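Local structure of beta-glucuronidase (uncultured Clostridium sp., 6U7J) at the interface of chains A and B. The protein hydrolyses beta-D-glucuronides as a gut microbial glycoside hydrolase family 2 enzyme, reactivating estrogens by removing their glucuronic acid. Coordinates in Å, arbitrary orientation; residue numbers count along the deposited sequence, not the author numbering. Chains: chain A/B, Beta-glucuronidase.

The interface of chains A and B. Residues chain A 63, 65-66; chain B 324, 327-328, 331.
In this glycoside hydrolase family 2 enzyme, a loop of the sugar-binding domain of chain A lies along one side of helix 319-332 of the TIM-barrel domain of chain B, in a two-fold symmetric interface that, in this assembly of four copies, may belong to the working oligomer. A:Thr66 gives up more surface to the partner than any other residue of this patch, 64 Å². Its methyl CG2 settles between two residues of neighbouring helical turns, 3.8 Å from CB of B:Trp331 and 3.9 Å from CD2 of B:Leu328. The hydroxyl OG1, turned between the backbone N and the carbonyl carbon (chi1 64°), stands obliquely off the plane of the indole, 3.7 Å from B:Trp331 CD1, and reaches a bridging water at 2.8 Å. That water also contacts the main-chain O of B:Glu327 at 2.8 Å and its carboxylate OE1 at 2.7 Å, so one molecule ties the threonine to both ends of the glutamate. A bend at chi2 (-78°) brings this carboxylate alongside A:Thr65, the two side chains pointing the same way, with CD of B:Glu327 3.9 Å from the methyl CG2 of A:Thr65. One turn earlier, B:Arg324 presents the edge of its guanidinium to the carbonyl of A:Thr65; NH1 comes within 3.2 Å of that O, but its N-H is misdirected for a hydrogen bond, so the approach may be a loose electrostatic one; the carbonyl of A:Asp63 lies close by. B:Leu328 CD2 packs over one guanidinium face near its rim, backing the group while also meeting A:Thr66.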
# COMPACT_ATOMS: atom_id res chain seq x y z
N ASP A 63 -19.78 -6.05 -10.57
CA ASP A 63 -19.06 -5.17 -9.65
C ASP A 63 -19.80 -3.88 -9.34
O ASP A 63 -19.27 -3.02 -8.63
CB ASP A 63 -17.66 -4.86 -10.20
CG ASP A 63 -16.67 -6.02 -10.02
OD1 ASP A 63 -16.99 -6.98 -9.26
OD2 ASP A 63 -15.58 -5.99 -10.64
N THR A 65 -22.90 -3.48 -7.69
CA THR A 65 -23.62 -3.41 -6.42
C THR A 65 -22.75 -3.85 -5.25
O THR A 65 -21.63 -4.34 -5.42
CB THR A 65 -24.88 -4.27 -6.46
OG1 THR A 65 -24.50 -5.64 -6.43
CG2 THR A 65 -25.70 -4.00 -7.72
N THR A 66 -23.31 -3.70 -4.04
CA THR A 66 -22.67 -4.13 -2.81
C THR A 66 -23.11 -5.52 -2.39
O THR A 66 -22.85 -5.93 -1.26
CB THR A 66 -22.96 -3.12 -1.69
OG1 THR A 66 -24.37 -3.11 -1.42
CG2 THR A 66 -22.53 -1.72 -2.11
N ARG B 324 -22.78 2.90 -9.21
CA ARG B 324 -22.00 2.38 -8.09
C ARG B 324 -22.03 3.34 -6.92
O ARG B 324 -22.18 2.92 -5.77
CB ARG B 324 -20.55 2.10 -8.51
CG ARG B 324 -19.61 1.87 -7.32
CD ARG B 324 -19.73 0.44 -6.78
NE ARG B 324 -18.71 0.12 -5.79
CZ ARG B 324 -18.70 -0.99 -5.04
NH1 ARG B 324 -19.65 -1.89 -5.18
NH2 ARG B 324 -17.73 -1.18 -4.16
N GLU B 327 -25.43 3.02 -5.24
CA GLU B 327 -25.40 1.78 -4.47
C GLU B 327 -24.64 1.94 -3.16
O GLU B 327 -25.04 1.39 -2.12
CB GLU B 327 -24.78 0.66 -5.30
CG GLU B 327 -25.72 0.13 -6.37
CD GLU B 327 -26.76 -0.81 -5.77
OE1 GLU B 327 -26.44 -1.45 -4.73
OE2 GLU B 327 -27.87 -0.93 -6.32
N LEU B 328 -23.54 2.70 -3.17
CA LEU B 328 -22.75 2.87 -1.95
C LEU B 328 -23.44 3.82 -0.98
O LEU B 328 -23.35 3.63 0.24
CB LEU B 328 -21.34 3.38 -2.27
CG LEU B 328 -20.34 2.45 -2.97
CD1 LEU B 328 -19.06 3.22 -3.33
CD2 LEU B 328 -19.99 1.20 -2.16
N TRP B 331 -25.99 1.61 0.60
CA TRP B 331 -25.36 0.69 1.53
C TRP B 331 -25.00 1.39 2.83
O TRP B 331 -25.18 0.82 3.91
CB TRP B 331 -24.11 0.09 0.88
CG TRP B 331 -23.30 -0.79 1.78
CD1 TRP B 331 -23.48 -2.11 2.03
CD2 TRP B 331 -22.12 -0.40 2.52
NE1 TRP B 331 -22.51 -2.58 2.88
CE2 TRP B 331 -21.67 -1.55 3.20
CE3 TRP B 331 -21.41 0.79 2.67
CZ2 TRP B 331 -20.52 -1.54 4.03
CZ3 TRP B 331 -20.28 0.81 3.50
CH2 TRP B 331 -19.86 -0.35 4.18
O HOH W 1 -26.24 -1.18 -2.04